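Local coordinates for protein putative aminooxidase (Propionibacterium acnes, PDB 2BA9) that isomerises polyunsaturated fatty acids, producing conjugated linoleic acid, and carries a bound flavin-adenine dinucleotide, at residues D225-V236 and H239-L250. Sequence-based numbering, arbitrary orientation.
Sequences DITRITREDGKV and HTTDWDRESDVL
Thr227 and Arg228 together face His239 in a classic beta bulge, and backbone bonds set the register. His239 O takes the amide of Thr227 N in its carbonyl plane at 2.7 Å, that of Arg228 N at 3.2 Å, and the Thr227 hydroxyl from above that plane. OG1 of Thr227 lies between its own N and carbonyl carbon (chi1 62°), within 3.2 Å of His239 O. His239 N returns a bond to Arg228 O (2.7 Å). Farther along, Val236 and Ser247 form an antiparallel hydrogen-bonded pair, Ser247 N meeting Val236 O almost straight at 2.6 Å.

Among side chains, CB of Arg228 lies 3.6 Å from His239 CD2, while Thr230 OG1 sits at the ring edge and bonds to Glu232 OE1. Apolar packing brings Val236 CG2 to 3.8 Å from Leu250 CB, and Ile229 meets Leu250 tip to tip.

At the type I' turn, the Lys235 methylenes lie alongside Asp248 and cross Glu246 at a slant, CG 3.5 Å from Glu246 OE2; both carboxylates form salt bridges with Arg8.

The antiparallel sheet of strands 226-230, 236-240 and 244-247 meets strand 9-12 through Ile226 and Ser247. Leu250, on strand 249-252 beside 9-12 in the parallel sheet, touches Ile12; helix 256-259 covers Ile229 and Leu250, and Ile226 lies close to the FAD.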
ATOM      1  N   ASP A 225       7.986  20.549   9.398  1.00 25.94           N
ATOM      2  CA  ASP A 225       7.056  20.291  10.492  1.00 26.14           C
ATOM      3  C   ASP A 225       5.902  21.269  10.360  1.00 26.08           C
ATOM      4  O   ASP A 225       5.953  22.367  10.901  1.00 25.96           O
ATOM      5  CB  ASP A 225       7.793  20.493  11.837  1.00 26.27           C
ATOM      6  CG  ASP A 225       6.975  20.060  13.057  1.00 27.05           C
ATOM      7  OD1 ASP A 225       5.786  19.691  12.919  1.00 28.86           O
ATOM      8  OD2 ASP A 225       7.541  20.094  14.174  1.00 27.59           O
ATOM      9  N   ILE A 226       4.885  20.863   9.604  1.00 26.31           N
ATOM     10  CA  ILE A 226       3.666  21.642   9.404  1.00 26.33           C
ATOM     11  C   ILE A 226       2.802  21.609  10.662  1.00 27.03           C
ATOM     12  O   ILE A 226       2.336  20.545  11.072  1.00 27.22           O
ATOM     13  CB  ILE A 226       2.804  21.076   8.245  1.00 26.25           C
ATOM     14  CG1 ILE A 226       3.552  21.152   6.909  1.00 25.71           C
ATOM     15  CG2 ILE A 226       1.465  21.810   8.169  1.00 25.12           C
ATOM     16  CD1 ILE A 226       2.869  20.402   5.779  1.00 26.33           C
ATOM     17  N   THR A 227       2.579  22.778  11.253  1.00 27.73           N
ATOM     18  CA  THR A 227       1.810  22.884  12.486  1.00 28.16           C
ATOM     19  C   THR A 227       0.385  23.366  12.261  1.00 28.82           C
ATOM     20  O   THR A 227      -0.482  23.133  13.108  1.00 28.75           O
ATOM     21  CB  THR A 227       2.510  23.818  13.466  1.00 28.23           C
ATOM     22  OG1 THR A 227       2.594  25.124  12.887  1.00 29.09           O
ATOM     23  CG2 THR A 227       3.920  23.297  13.781  1.00 27.70           C
ATOM     24  N   ARG A 228       0.138  24.022  11.125  1.00 29.41           N
ATOM     25  CA  ARG A 228      -1.164  24.616  10.848  1.00 30.13           C
ATOM     26  C   ARG A 228      -1.397  24.831   9.347  1.00 30.05           C
ATOM     27  O   ARG A 228      -0.517  25.327   8.647  1.00 30.25           O
ATOM     28  CB  ARG A 228      -1.285  25.954  11.600  1.00 30.49           C
ATOM     29  CG  ARG A 228      -2.713  26.477  11.757  1.00 32.57           C
ATOM     30  CD  ARG A 228      -2.851  27.394  12.979  1.00 36.24           C
ATOM     31  NE  ARG A 228      -2.127  26.864  14.149  1.00 38.91           N
ATOM     32  CZ  ARG A 228      -1.029  27.406  14.703  1.00 40.83           C
ATOM     33  NH1 ARG A 228      -0.494  28.545  14.242  1.00 40.98           N
ATOM     34  NH2 ARG A 228      -0.467  26.805  15.754  1.00 41.11           N
ATOM     35  N   ILE A 229      -2.575  24.432   8.863  1.00 30.06           N
ATOM     36  CA  ILE A 229      -3.054  24.810   7.529  1.00 29.95           C
ATOM     37  C   ILE A 229      -4.452  25.399   7.666  1.00 30.33           C
ATOM     38  O   ILE A 229      -5.348  24.765   8.233  1.00 29.90           O
ATOM     39  CB  ILE A 229      -3.099  23.627   6.530  1.00 29.98           C
ATOM     40  CG1 ILE A 229      -1.692  23.054   6.299  1.00 29.46           C
ATOM     41  CG2 ILE A 229      -3.728  24.070   5.209  1.00 29.35           C
ATOM     42  CD1 ILE A 229      -1.643  21.857   5.366  1.00 29.18           C
ATOM     43  N   THR A 230      -4.615  26.621   7.158  1.00 30.65           N
ATOM     44  CA  THR A 230      -5.905  27.308   7.111  1.00 30.85           C
ATOM     45  C   THR A 230      -6.193  27.736   5.671  1.00 31.38           C
ATOM     46  O   THR A 230      -5.276  28.053   4.907  1.00 31.66           O
ATOM     47  CB  THR A 230      -5.921  28.538   8.029  1.00 30.67           C
ATOM     48  OG1 THR A 230      -4.855  29.424   7.659  1.00 30.00           O
ATOM     49  CG2 THR A 230      -5.756  28.116   9.482  1.00 30.70           C
ATOM     50  N   ARG A 231      -7.468  27.743   5.303  1.00 31.80           N
ATOM     51  CA  ARG A 231      -7.851  27.920   3.909  1.00 32.34           C
ATOM     52  C   ARG A 231      -8.958  28.952   3.766  1.00 32.76           C
ATOM     53  O   ARG A 231     -10.106  28.611   3.493  1.00 33.32           O
ATOM     54  CB  ARG A 231      -8.287  26.587   3.310  1.00 32.14           C
ATOM     55  CG  ARG A 231      -7.150  25.623   3.088  1.00 32.51           C
ATOM     56  CD  ARG A 231      -7.646  24.203   3.038  1.00 32.33           C
ATOM     57  NE  ARG A 231      -8.237  23.779   4.310  1.00 32.48           N
ATOM     58  CZ  ARG A 231      -9.025  22.712   4.467  1.00 32.40           C
ATOM     59  NH1 ARG A 231      -9.506  22.410   5.667  1.00 32.33           N
ATOM     60  NH2 ARG A 231      -9.338  21.940   3.430  1.00 31.07           N
ATOM     61  N   GLU A 232      -8.593  30.218   3.917  1.00 33.27           N
ATOM     62  CA  GLU A 232      -9.542  31.313   3.809  1.00 33.71           C
ATOM     63  C   GLU A 232      -9.235  32.183   2.592  1.00 33.92           C
ATOM     64  O   GLU A 232      -8.165  32.083   1.996  1.00 33.75           O
ATOM     65  CB  GLU A 232      -9.520  32.178   5.073  1.00 33.85           C
ATOM     66  CG  GLU A 232      -9.147  31.456   6.358  1.00 34.66           C
ATOM     67  CD  GLU A 232      -7.674  31.652   6.722  1.00 36.11           C
ATOM     68  OE1 GLU A 232      -6.804  30.913   6.193  1.00 35.50           O
ATOM     69  OE2 GLU A 232      -7.388  32.560   7.534  1.00 35.96           O
ATOM     70  N   ASP A 233     -10.202  33.026   2.228  1.00 34.42           N
ATOM     71  CA  ASP A 233     -10.042  34.031   1.165  1.00 34.77           C
ATOM     72  C   ASP A 233      -9.654  33.423  -0.192  1.00 34.64           C
ATOM     73  O   ASP A 233      -9.169  34.132  -1.083  1.00 34.35           O
ATOM     74  CB  ASP A 233      -9.000  35.084   1.574  1.00 35.20           C
ATOM     75  CG  ASP A 233      -9.216  35.621   2.992  1.00 36.38           C
ATOM     76  OD1 ASP A 233     -10.329  36.113   3.290  1.00 36.88           O
ATOM     77  OD2 ASP A 233      -8.258  35.554   3.804  1.00 38.53           O
ATOM     78  N   GLY A 234      -9.882  32.120  -0.345  1.00 34.42           N
ATOM     79  CA  GLY A 234      -9.563  31.404  -1.582  1.00 34.54           C
ATOM     80  C   GLY A 234      -8.111  30.981  -1.710  1.00 34.48           C
ATOM     81  O   GLY A 234      -7.656  30.657  -2.805  1.00 34.64           O
ATOM     82  N   LYS A 235      -7.390  30.970  -0.589  1.00 34.60           N
ATOM     83  CA  LYS A 235      -5.967  30.610  -0.559  1.00 34.29           C
ATOM     84  C   LYS A 235      -5.678  29.553   0.493  1.00 34.00           C
ATOM     85  O   LYS A 235      -6.503  29.283   1.366  1.00 33.89           O
ATOM     86  CB  LYS A 235      -5.110  31.841  -0.256  1.00 34.37           C
ATOM     87  CG  LYS A 235      -5.345  33.013  -1.172  1.00 35.02           C
ATOM     88  CD  LYS A 235      -5.037  32.681  -2.631  1.00 36.20           C
ATOM     89  CE  LYS A 235      -5.330  33.883  -3.524  1.00 37.38           C
ATOM     90  NZ  LYS A 235      -6.769  34.287  -3.451  1.00 38.36           N
ATOM     91  N   VAL A 236      -4.487  28.970   0.397  1.00 33.51           N
ATOM     92  CA  VAL A 236      -4.015  27.999   1.363  1.00 33.17           C
ATOM     93  C   VAL A 236      -2.813  28.566   2.096  1.00 33.24           C
ATOM     94  O   VAL A 236      -1.754  28.775   1.494  1.00 33.37           O
ATOM     95  CB  VAL A 236      -3.587  26.682   0.683  1.00 32.80           C
ATOM     96  CG1 VAL A 236      -2.975  25.746   1.701  1.00 32.46           C
ATOM     97  CG2 VAL A 236      -4.764  26.019  -0.009  1.00 32.15           C
ATOM     98  N   HIS A 239       1.537  26.800   7.809  1.00 33.30           N
ATOM     99  CA  HIS A 239       2.430  27.251   8.878  1.00 33.49           C
ATOM    100  C   HIS A 239       3.315  26.105   9.356  1.00 33.48           C
ATOM    101  O   HIS A 239       2.822  25.052   9.731  1.00 32.80           O
ATOM    102  CB  HIS A 239       1.627  27.790  10.060  1.00 33.70           C
ATOM    103  CG  HIS A 239       0.572  28.777   9.669  1.00 34.91           C
ATOM    104  ND1 HIS A 239       0.790  30.137   9.677  1.00 37.03           N
ATOM    105  CD2 HIS A 239      -0.702  28.600   9.244  1.00 36.05           C
ATOM    106  CE1 HIS A 239      -0.308  30.757   9.273  1.00 38.01           C
ATOM    107  NE2 HIS A 239      -1.228  29.846   9.008  1.00 37.54           N
ATOM    108  N   THR A 240       4.623  26.328   9.336  1.00 33.91           N
ATOM    109  CA  THR A 240       5.586  25.354   9.820  1.00 34.63           C
ATOM    110  C   THR A 240       6.348  25.931  11.004  1.00 35.10           C
ATOM    111  O   THR A 240       6.004  26.991  11.518  1.00 35.14           O
ATOM    112  CB  THR A 240       6.580  24.915   8.698  1.00 34.52           C
ATOM    113  OG1 THR A 240       7.519  25.968   8.423  1.00 34.43           O
ATOM    114  CG2 THR A 240       5.819  24.546   7.433  1.00 34.41           C
ATOM    115  N   THR A 241       7.374  25.209  11.434  1.00 36.28           N
ATOM    116  CA  THR A 241       8.223  25.631  12.534  1.00 37.10           C
ATOM    117  C   THR A 241       9.175  26.763  12.114  1.00 37.51           C
ATOM    118  O   THR A 241       9.501  27.644  12.919  1.00 37.53           O
ATOM    119  CB  THR A 241       8.995  24.422  13.108  1.00 37.13           C
ATOM    120  OG1 THR A 241       9.437  23.573  12.040  1.00 38.03           O
ATOM    121  CG2 THR A 241       8.088  23.611  14.045  1.00 37.37           C
ATOM    122  N   ASP A 242       9.579  26.746  10.848  1.00 38.27           N
ATOM    123  CA  ASP A 242      10.540  27.709  10.301  1.00 38.82           C
ATOM    124  C   ASP A 242       9.879  28.877   9.551  1.00 39.05           C
ATOM    125  O   ASP A 242      10.490  29.928   9.378  1.00 39.46           O
ATOM    126  CB  ASP A 242      11.508  26.999   9.338  1.00 38.86           C
ATOM    127  CG  ASP A 242      12.161  25.770   9.947  1.00 39.36           C
ATOM    128  OD1 ASP A 242      12.443  25.770  11.164  1.00 41.10           O
ATOM    129  OD2 ASP A 242      12.395  24.796   9.198  1.00 40.10           O
ATOM    130  N   TRP A 243       8.656  28.687   9.078  1.00 39.23           N
ATOM    131  CA  TRP A 243       7.996  29.703   8.260  1.00 39.47           C
ATOM    132  C   TRP A 243       6.511  29.431   8.121  1.00 39.36           C
ATOM    133  O   TRP A 243       6.035  28.335   8.416  1.00 39.49           O
ATOM    134  CB  TRP A 243       8.624  29.751   6.860  1.00 39.96           C
ATOM    135  CG  TRP A 243       8.782  28.402   6.190  1.00 40.23           C
ATOM    136  CD1 TRP A 243       9.915  27.645   6.138  1.00 41.00           C
ATOM    137  CD2 TRP A 243       7.779  27.667   5.467  1.00 40.99           C
ATOM    138  NE1 TRP A 243       9.680  26.481   5.442  1.00 41.11           N
ATOM    139  CE2 TRP A 243       8.379  26.474   5.014  1.00 40.96           C
ATOM    140  CE3 TRP A 243       6.433  27.901   5.164  1.00 40.75           C
ATOM    141  CZ2 TRP A 243       7.682  25.518   4.275  1.00 41.18           C
ATOM    142  CZ3 TRP A 243       5.742  26.947   4.428  1.00 40.73           C
ATOM    143  CH2 TRP A 243       6.366  25.776   3.993  1.00 40.90           C
ATOM    144  N   ASP A 244       5.785  30.441   7.661  1.00 39.08           N
ATOM    145  CA  ASP A 244       4.408  30.259   7.235  1.00 38.88           C
ATOM    146  C   ASP A 244       4.231  30.925   5.869  1.00 38.46           C
ATOM    147  O   ASP A 244       4.671  32.066   5.661  1.00 38.46           O
ATOM    148  CB  ASP A 244       3.422  30.799   8.278  1.00 38.98           C
ATOM    149  CG  ASP A 244       3.676  32.242   8.637  1.00 39.90           C
ATOM    150  OD1 ASP A 244       3.882  32.549   9.835  1.00 39.99           O
ATOM    151  OD2 ASP A 244       3.662  33.081   7.712  1.00 42.04           O
ATOM    152  N   ARG A 245       3.609  30.201   4.936  1.00 37.80           N
ATOM    153  CA  ARG A 245       3.534  30.647   3.543  1.00 37.20           C
ATOM    154  C   ARG A 245       2.213  30.354   2.870  1.00 36.46           C
ATOM    155  O   ARG A 245       1.480  29.449   3.268  1.00 36.44           O
ATOM    156  CB  ARG A 245       4.651  30.017   2.725  1.00 37.31           C
ATOM    157  CG  ARG A 245       5.994  30.677   2.948  1.00 37.88           C
ATOM    158  CD  ARG A 245       7.085  29.880   2.301  1.00 39.04           C
ATOM    159  NE  ARG A 245       8.378  30.240   2.862  1.00 40.67           N
ATOM    160  CZ  ARG A 245       9.461  29.462   2.853  1.00 42.01           C
ATOM    161  NH1 ARG A 245       9.433  28.247   2.307  1.00 41.33           N
ATOM    162  NH2 ARG A 245      10.583  29.910   3.408  1.00 42.89           N
ATOM    163  N   GLU A 246       1.944  31.128   1.823  1.00 35.41           N
ATOM    164  CA  GLU A 246       0.675  31.091   1.121  1.00 34.66           C
ATOM    165  C   GLU A 246       0.818  30.346  -0.199  1.00 33.71           C
ATOM    166  O   GLU A 246       1.768  30.583  -0.955  1.00 33.73           O
ATOM    167  CB  GLU A 246       0.208  32.516   0.856  1.00 34.78           C
ATOM    168  CG  GLU A 246      -1.207  32.651   0.337  1.00 35.05           C
ATOM    169  CD  GLU A 246      -1.511  34.071  -0.068  1.00 34.99           C
ATOM    170  OE1 GLU A 246      -1.206  34.986   0.723  1.00 36.26           O
ATOM    171  OE2 GLU A 246      -2.036  34.279  -1.176  1.00 34.94           O
ATOM    172  N   SER A 247      -0.132  29.452  -0.461  1.00 32.40           N
ATOM    173  CA  SER A 247      -0.275  28.810  -1.758  1.00 31.31           C
ATOM    174  C   SER A 247      -1.700  28.996  -2.286  1.00 30.26           C
ATOM    175  O   SER A 247      -2.593  29.481  -1.579  1.00 30.02           O
ATOM    176  CB  SER A 247       0.066  27.329  -1.656  1.00 31.48           C
ATOM    177  OG  SER A 247       1.329  27.154  -1.032  1.00 32.24           O
ATOM    178  N   ASP A 248      -1.892  28.617  -3.545  1.00 28.86           N
ATOM    179  CA  ASP A 248      -3.190  28.733  -4.211  1.00 27.90           C
ATOM    180  C   ASP A 248      -3.965  27.436  -4.099  1.00 27.24           C
ATOM    181  O   ASP A 248      -5.182  27.449  -3.933  1.00 27.26           O
ATOM    182  CB  ASP A 248      -2.992  29.075  -5.684  1.00 27.65           C
ATOM    183  CG  ASP A 248      -2.386  30.436  -5.880  1.00 27.18           C
ATOM    184  OD1 ASP A 248      -2.939  31.407  -5.346  1.00 28.10           O
ATOM    185  OD2 ASP A 248      -1.356  30.547  -6.562  1.00 27.71           O
ATOM    186  N   VAL A 249      -3.244  26.321  -4.192  1.00 26.23           N
ATOM    187  CA  VAL A 249      -3.847  24.988  -4.215  1.00 25.49           C
ATOM    188  C   VAL A 249      -3.107  24.041  -3.252  1.00 24.98           C
ATOM    189  O   VAL A 249      -1.880  24.121  -3.083  1.00 23.48           O
ATOM    190  CB  VAL A 249      -3.831  24.420  -5.646  1.00 25.23           C
ATOM    191  CG1 VAL A 249      -4.570  23.096  -5.721  1.00 26.03           C
ATOM    192  CG2 VAL A 249      -4.426  25.414  -6.604  1.00 24.74           C
ATOM    193  N   LEU A 250      -3.882  23.175  -2.600  1.00 24.84           N
ATOM    194  CA  LEU A 250      -3.361  22.156  -1.697  1.00 24.78           C
ATOM    195  C   LEU A 250      -3.667  20.755  -2.217  1.00 24.83           C
ATOM    196  O   LEU A 250      -4.805  20.460  -2.557  1.00 24.36           O
ATOM    197  CB  LEU A 250      -4.006  22.319  -0.318  1.00 25.01           C
ATOM    198  CG  LEU A 250      -3.476  21.424   0.805  1.00 24.50           C
ATOM    199  CD1 LEU A 250      -1.988  21.678   1.032  1.00 23.53           C
ATOM    200  CD2 LEU A 250      -4.286  21.658   2.092  1.00 23.89           C
TER
HETATM  201  O   HOH W   1      -5.545  31.497  -5.461  1.00 41.44           O